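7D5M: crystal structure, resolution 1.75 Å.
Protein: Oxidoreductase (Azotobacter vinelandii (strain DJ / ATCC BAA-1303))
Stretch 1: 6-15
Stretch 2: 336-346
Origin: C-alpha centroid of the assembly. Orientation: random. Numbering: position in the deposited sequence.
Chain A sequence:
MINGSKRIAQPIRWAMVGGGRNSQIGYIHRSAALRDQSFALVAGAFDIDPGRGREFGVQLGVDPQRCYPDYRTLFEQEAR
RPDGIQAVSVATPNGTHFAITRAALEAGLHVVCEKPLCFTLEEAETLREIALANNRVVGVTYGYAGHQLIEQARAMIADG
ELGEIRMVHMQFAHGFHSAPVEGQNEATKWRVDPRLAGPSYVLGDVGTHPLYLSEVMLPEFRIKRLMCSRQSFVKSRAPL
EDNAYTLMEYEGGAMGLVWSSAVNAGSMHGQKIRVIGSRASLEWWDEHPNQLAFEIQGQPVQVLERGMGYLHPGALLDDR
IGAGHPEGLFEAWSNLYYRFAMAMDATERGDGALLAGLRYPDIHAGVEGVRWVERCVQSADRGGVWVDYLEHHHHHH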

ATOM      1  N   LYS A   6      11.503  22.954  29.393  1.00 16.48           N
ATOM      2  CA  LYS A   6      12.824  23.432  28.921  1.00 17.93           C
ATOM      3  C   LYS A   6      13.873  22.336  29.143  1.00 16.97           C
ATOM      4  O   LYS A   6      13.787  21.575  30.120  1.00 16.08           O
ATOM      5  CB  LYS A   6      13.207  24.758  29.575  1.00 20.75           C
ATOM      6  CG  LYS A   6      13.462  24.717  31.068  1.00 23.21           C
ATOM      7  CD  LYS A   6      13.905  26.077  31.605  1.00 25.52           C
ATOM      8  CE  LYS A   6      12.837  27.141  31.493  1.00 27.30           C
ATOM      9  NZ  LYS A   6      13.399  28.498  31.692  1.00 29.81           N
ATOM     10  N   ARG A   7      14.838  22.255  28.239  1.00 16.97           N
ATOM     11  CA  ARG A   7      15.972  21.306  28.330  1.00 17.91           C
ATOM     12  C   ARG A   7      17.257  22.027  28.719  1.00 16.55           C
ATOM     13  O   ARG A   7      18.200  21.350  29.092  1.00 17.66           O
ATOM     14  CB  ARG A   7      16.175  20.680  26.964  1.00 19.62           C
ATOM     15  CG  ARG A   7      14.895  20.092  26.414  1.00 22.07           C
ATOM     16  CD  ARG A   7      15.349  18.895  25.655  1.00 25.12           C
ATOM     17  NE  ARG A   7      14.260  18.225  24.986  1.00 27.36           N
ATOM     18  CZ  ARG A   7      13.997  16.940  25.125  1.00 27.55           C
ATOM     19  NH1 ARG A   7      14.750  16.177  25.911  1.00 27.74           N
ATOM     20  NH2 ARG A   7      12.982  16.429  24.466  1.00 28.30           N
ATOM     21  N   ILE A   8      17.281  23.341  28.533  1.00 15.18           N
ATOM     22  CA  ILE A   8      18.389  24.242  28.938  1.00 15.07           C
ATOM     23  C   ILE A   8      17.727  25.425  29.641  1.00 15.24           C
ATOM     24  O   ILE A   8      16.517  25.633  29.406  1.00 14.36           O
ATOM     25  CB  ILE A   8      19.242  24.635  27.713  1.00 14.69           C
ATOM     26  CG1 ILE A   8      18.448  25.446  26.686  1.00 14.43           C
ATOM     27  CG2 ILE A   8      19.845  23.391  27.072  1.00 14.86           C
ATOM     28  CD1 ILE A   8      19.291  25.996  25.560  1.00 14.29           C
ATOM     29  N   ALA A   9      18.476  26.140  30.486  1.00 15.20           N
ATOM     30  CA  ALA A   9      17.965  27.199  31.391  1.00 15.52           C
ATOM     31  C   ALA A   9      17.314  28.325  30.586  1.00 15.97           C
ATOM     32  O   ALA A   9      16.231  28.802  30.993  1.00 16.16           O
ATOM     33  CB  ALA A   9      19.080  27.741  32.247  1.00 15.64           C
ATOM     34  N   GLN A  10      17.962  28.757  29.501  1.00 15.59           N
ATOM     35  CA  GLN A  10      17.452  29.847  28.632  1.00 16.30           C
ATOM     36  C   GLN A  10      17.649  29.460  27.173  1.00 14.19           C
ATOM     37  O   GLN A  10      18.620  28.783  26.841  1.00 13.33           O
ATOM     38  CB  GLN A  10      18.198  31.160  28.867  1.00 18.49           C
ATOM     39  CG  GLN A  10      18.079  31.685  30.289  1.00 21.59           C
ATOM     40  CD  GLN A  10      16.698  32.176  30.646  1.00 24.25           C
ATOM     41  OE1 GLN A  10      15.878  32.512  29.793  1.00 26.79           O
ATOM     42  NE2 GLN A  10      16.427  32.220  31.941  1.00 28.07           N
ATOM     43  N   PRO A  11      16.769  29.926  26.265  1.00 14.25           N
ATOM     44  CA  PRO A  11      16.958  29.683  24.838  1.00 13.62           C
ATOM     45  C   PRO A  11      18.288  30.273  24.362  1.00 13.47           C
ATOM     46  O   PRO A  11      18.660  31.369  24.804  1.00 13.81           O
ATOM     47  CB  PRO A  11      15.763  30.392  24.183  1.00 13.67           C
ATOM     48  CG  PRO A  11      14.732  30.436  25.286  1.00 14.31           C
ATOM     49  CD  PRO A  11      15.549  30.701  26.529  1.00 13.95           C
ATOM     50  N   ILE A  12      18.981  29.535  23.500  1.00 12.83           N
ATOM     51  CA  ILE A  12      20.236  30.003  22.845  1.00 12.57           C
ATOM     52  C   ILE A  12      19.893  31.272  22.051  1.00 12.14           C
ATOM     53  O   ILE A  12      18.941  31.247  21.239  1.00 11.86           O
ATOM     54  CB  ILE A  12      20.840  28.915  21.934  1.00 12.95           C
ATOM     55  CG1 ILE A  12      21.128  27.587  22.652  1.00 14.11           C
ATOM     56  CG2 ILE A  12      22.075  29.447  21.218  1.00 13.01           C
ATOM     57  CD1 ILE A  12      22.157  27.652  23.744  1.00 14.77           C
ATOM     58  N   ARG A  13      20.642  32.351  22.246  1.00 11.78           N
ATOM     59  CA  ARG A  13      20.453  33.591  21.456  1.00 11.89           C
ATOM     60  C   ARG A  13      20.946  33.311  20.031  1.00 11.60           C
ATOM     61  O   ARG A  13      22.106  32.870  19.871  1.00 11.54           O
ATOM     62  CB  ARG A  13      21.154  34.767  22.144  1.00 12.53           C
ATOM     63  CG  ARG A  13      20.582  35.085  23.519  1.00 13.72           C
ATOM     64  CD  ARG A  13      21.200  36.327  24.136  1.00 14.65           C
ATOM     65  NE  ARG A  13      22.653  36.286  24.217  1.00 15.20           N
ATOM     66  CZ  ARG A  13      23.372  35.808  25.235  1.00 16.37           C
ATOM     67  NH1 ARG A  13      22.788  35.286  26.300  1.00 17.59           N
ATOM     68  NH2 ARG A  13      24.688  35.837  25.175  1.00 17.63           N
ATOM     69  N   TRP A  14      20.088  33.527  19.040  1.00 11.09           N
ATOM     70  CA  TRP A  14      20.229  32.893  17.706  1.00 10.91           C
ATOM     71  C   TRP A  14      19.975  33.875  16.562  1.00 10.69           C
ATOM     72  O   TRP A  14      19.113  34.767  16.669  1.00 10.94           O
ATOM     73  CB  TRP A  14      19.296  31.679  17.666  1.00 10.87           C
ATOM     74  CG  TRP A  14      19.316  30.848  16.423  1.00 10.85           C
ATOM     75  CD1 TRP A  14      20.355  30.129  15.901  1.00 11.00           C
ATOM     76  CD2 TRP A  14      18.172  30.561  15.602  1.00 10.15           C
ATOM     77  NE1 TRP A  14      19.938  29.450  14.783  1.00 11.02           N
ATOM     78  CE2 TRP A  14      18.600  29.693  14.581  1.00 10.55           C
ATOM     79  CE3 TRP A  14      16.837  30.982  15.619  1.00 10.56           C
ATOM     80  CZ2 TRP A  14      17.730  29.245  13.583  1.00 10.38           C
ATOM     81  CZ3 TRP A  14      15.979  30.532  14.640  1.00  9.99           C
ATOM     82  CH2 TRP A  14      16.423  29.670  13.643  1.00  9.96           C
ATOM     83  N   ALA A  15      20.696  33.661  15.463  1.00 10.59           N
ATOM     84  CA  ALA A  15      20.540  34.368  14.182  1.00 11.01           C
ATOM     85  C   ALA A  15      20.469  33.351  13.045  1.00 11.41           C
ATOM     86  O   ALA A  15      20.969  32.207  13.182  1.00 10.34           O
ATOM     87  CB  ALA A  15      21.689  35.313  13.970  1.00 11.26           C
ATOM     88  N   LEU A 336      16.413  17.258  16.062  1.00 11.14           N
ATOM     89  CA  LEU A 336      17.834  17.650  15.884  1.00 11.61           C
ATOM     90  C   LEU A 336      18.091  18.962  16.625  1.00 11.10           C
ATOM     91  O   LEU A 336      19.110  19.052  17.321  1.00 10.85           O
ATOM     92  CB  LEU A 336      18.175  17.829  14.405  1.00 12.57           C
ATOM     93  CG  LEU A 336      18.099  16.583  13.526  1.00 13.83           C
ATOM     94  CD1 LEU A 336      18.919  16.825  12.276  1.00 14.45           C
ATOM     95  CD2 LEU A 336      18.546  15.322  14.244  1.00 14.52           C
ATOM     96  N   TYR A 337      17.222  19.955  16.441  1.00 10.95           N
ATOM     97  CA  TYR A 337      17.493  21.335  16.919  1.00 10.84           C
ATOM     98  C   TYR A 337      17.537  21.359  18.456  1.00 11.06           C
ATOM     99  O   TYR A 337      18.371  22.104  18.998  1.00 10.57           O
ATOM    100  CB  TYR A 337      16.523  22.351  16.305  1.00 11.10           C
ATOM    101  CG  TYR A 337      17.139  23.196  15.214  1.00 11.30           C
ATOM    102  CD1 TYR A 337      17.895  24.310  15.535  1.00 11.35           C
ATOM    103  CD2 TYR A 337      16.994  22.891  13.868  1.00 11.88           C
ATOM    104  CE1 TYR A 337      18.473  25.107  14.563  1.00 11.71           C
ATOM    105  CE2 TYR A 337      17.567  23.680  12.878  1.00 12.01           C
ATOM    106  CZ  TYR A 337      18.314  24.797  13.227  1.00 12.44           C
ATOM    107  OH  TYR A 337      18.888  25.608  12.281  1.00 12.40           O
ATOM    108  N   TYR A 338      16.710  20.591  19.175  1.00 11.79           N
ATOM    109  CA  TYR A 338      16.799  20.630  20.661  1.00 12.21           C
ATOM    110  C   TYR A 338      18.128  19.991  21.071  1.00 12.19           C
ATOM    111  O   TYR A 338      18.717  20.456  22.050  1.00 12.43           O
ATOM    112  CB  TYR A 338      15.587  20.036  21.386  1.00 12.79           C
ATOM    113  CG  TYR A 338      15.653  18.555  21.647  1.00 13.60           C
ATOM    114  CD1 TYR A 338      16.518  18.026  22.593  1.00 13.98           C
ATOM    115  CD2 TYR A 338      14.821  17.677  20.970  1.00 13.99           C
ATOM    116  CE1 TYR A 338      16.597  16.662  22.821  1.00 14.07           C
ATOM    117  CE2 TYR A 338      14.878  16.310  21.197  1.00 13.99           C
ATOM    118  CZ  TYR A 338      15.764  15.800  22.129  1.00 14.43           C
ATOM    119  OH  TYR A 338      15.829  14.457  22.360  1.00 14.75           O
ATOM    120  N   ARG A 339      18.606  18.984  20.331  1.00 12.24           N
ATOM    121  CA  ARG A 339      19.911  18.341  20.633  1.00 12.46           C
ATOM    122  C   ARG A 339      21.032  19.345  20.350  1.00 12.04           C
ATOM    123  O   ARG A 339      22.003  19.414  21.145  1.00 12.23           O
ATOM    124  CB  ARG A 339      20.081  17.047  19.842  1.00 13.26           C
ATOM    125  CG  ARG A 339      19.176  15.923  20.321  1.00 14.12           C
ATOM    126  CD  ARG A 339      19.398  14.708  19.445  1.00 15.04           C
ATOM    127  NE  ARG A 339      18.810  13.484  19.967  1.00 16.89           N
ATOM    128  CZ  ARG A 339      17.522  13.189  19.948  1.00 17.14           C
ATOM    129  NH1 ARG A 339      16.651  14.063  19.467  1.00 18.02           N
ATOM    130  NH2 ARG A 339      17.104  12.027  20.428  1.00 16.97           N
ATOM    131  N   PHE A 340      20.935  20.084  19.245  1.00 11.46           N
ATOM    132  CA  PHE A 340      21.903  21.167  18.938  1.00 11.14           C
ATOM    133  C   PHE A 340      21.972  22.131  20.131  1.00 11.16           C
ATOM    134  O   PHE A 340      23.096  22.444  20.577  1.00 10.61           O
ATOM    135  CB  PHE A 340      21.558  21.927  17.657  1.00 10.76           C
ATOM    136  CG  PHE A 340      21.578  21.127  16.380  1.00 10.61           C
ATOM    137  CD1 PHE A 340      22.385  20.012  16.240  1.00 10.57           C
ATOM    138  CD2 PHE A 340      20.804  21.516  15.301  1.00 10.50           C
ATOM    139  CE1 PHE A 340      22.404  19.286  15.059  1.00 10.79           C
ATOM    140  CE2 PHE A 340      20.829  20.793  14.115  1.00 10.37           C
ATOM    141  CZ  PHE A 340      21.635  19.682  13.996  1.00 10.50           C
ATOM    142  N   ALA A 341      20.825  22.596  20.632  1.00 11.21           N
ATOM    143  CA  ALA A 341      20.746  23.555  21.759  1.00 11.64           C
ATOM    144  C   ALA A 341      21.376  22.924  23.009  1.00 12.61           C
ATOM    145  O   ALA A 341      22.178  23.588  23.682  1.00 13.42           O
ATOM    146  CB  ALA A 341      19.312  23.973  21.997  1.00 11.22           C
ATOM    147  N   MET A 342      21.037  21.679  23.331  1.00 13.24           N
ATOM    148  CA  MET A 342      21.621  21.011  24.530  1.00 13.94           C
ATOM    149  C   MET A 342      23.148  20.918  24.392  1.00 13.99           C
ATOM    150  O   MET A 342      23.846  21.130  25.403  1.00 13.75           O
ATOM    151  CB  MET A 342      21.032  19.616  24.733  1.00 14.08           C
ATOM    152  CG  MET A 342      19.587  19.667  25.170  1.00 14.70           C
ATOM    153  SD  MET A 342      18.880  18.025  25.404  1.00 15.47           S
ATOM    154  CE  MET A 342      19.555  17.591  27.006  1.00 17.20           C
ATOM    155  N   ALA A 343      23.661  20.608  23.197  1.00 13.75           N
ATOM    156  CA  ALA A 343      25.111  20.433  22.948  1.00 13.80           C
ATOM    157  C   ALA A 343      25.818  21.782  23.111  1.00 13.83           C
ATOM    158  O   ALA A 343      26.903  21.834  23.736  1.00 13.88           O
ATOM    159  CB  ALA A 343      25.338  19.846  21.571  1.00 14.14           C
ATOM    160  N   MET A 344      25.230  22.846  22.570  1.00 13.36           N
ATOM    161  CA  MET A 344      25.799  24.213  22.635  1.00 13.97           C
ATOM    162  C   MET A 344      25.848  24.653  24.102  1.00 14.70           C
ATOM    163  O   MET A 344      26.921  25.120  24.562  1.00 14.34           O
ATOM    164  CB  MET A 344      24.954  25.185  21.816  1.00 13.68           C
ATOM    165  CG  MET A 344      25.044  24.904  20.334  1.00 13.93           C
ATOM    166  SD  MET A 344      23.891  25.919  19.406  1.00 13.54           S
ATOM    167  CE  MET A 344      24.102  25.215  17.770  1.00 14.04           C
ATOM    168  N   ASP A 345      24.737  24.484  24.813  1.00 14.11           N
ATOM    169  CA  ASP A 345      24.617  24.858  26.247  1.00 14.56           C
ATOM    170  C   ASP A 345      25.600  24.019  27.073  1.00 14.90           C
ATOM    171  O   ASP A 345      26.287  24.623  27.929  1.00 16.35           O
ATOM    172  CB  ASP A 345      23.183  24.687  26.748  1.00 14.40           C
ATOM    173  CG  ASP A 345      23.050  24.967  28.232  1.00 15.00           C
ATOM    174  OD1 ASP A 345      23.136  26.145  28.611  1.00 15.30           O
ATOM    175  OD2 ASP A 345      22.906  23.994  28.982  1.00 16.04           O
ATOM    176  N   ALA A 346      25.679  22.709  26.820  1.00 15.31           N
ATOM    177  CA  ALA A 346      26.583  21.765  27.525  1.00 16.24           C
ATOM    178  C   ALA A 346      28.037  22.196  27.301  1.00 17.99           C
ATOM    179  O   ALA A 346      28.855  22.052  28.245  1.00 19.01           O
ATOM    180  CB  ALA A 346      26.360  20.343  27.085  1.00 16.59           C
TER
HETATM  181  O   HOH W   1      15.748  13.294  25.530  1.00 28.35           O
HETATM  182  O   HOH W   2      21.279  25.130  31.011  1.00 18.58           O
HETATM  183  O   HOH W   3      20.968  28.166  29.064  1.00 25.83           O

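How does R7 come to lie on Y338? The CA-to-CB bond of R7 points toward the helix, and with chi1 at m and chi3 at t the chain runs out along it, chi2 sitting between wells at -146°. The guanidinium ends flat on the Y338 ring, planes 9° apart, with CZ of R7 3.7 Å from the ring centroid, so the stack is also a cation-pi contact. Y338, with chi1 at 88°, offers that face. On the way, CD of R7 passes 3.6 Å from SD of M342, whose CA-to-CB bond points sideways but whose end comes nearer. Water 1 adds only weak hydrogen bonds to NH1 of R7 and OH of Y338.

What do the two isoleucines do with their different rotamers? I8 is p,t: its CG2 lies 3.6 Å from CB of D345 and 3.9 Å from CA of M342, while its CD1 reaches CB of A341 at 4.1 Å. I12 is m,m, which puts CG1 4.1 Å from the same A341 CB and CD1 4.2 Å from CB of M344. The small A341 side chain thus meets both isoleucines.

How is D345 satisfied without a direct hydrogen bond to the other stretch? Its chi1 is t, and its carboxylate meets two waters. Water 2 donates to OD2 of D345 (2.8 Å) and accepts from N of A9 (3.0 Å); water 3 donates to OD1 of D345 (3.0 Å) and accepts from N of Q10 (3.1 Å). Two successive backbone amides of the loop are therefore tied to one carboxylate through water.

Where does the strand make its last contact? W14, chi1 t, brings CZ2 to 4.0 Å from OH of Y337 and 4.3 Å from its CE1. The rings meet obliquely, and the Y337 hydroxyl is hydrogen-bonded elsewhere in the structure.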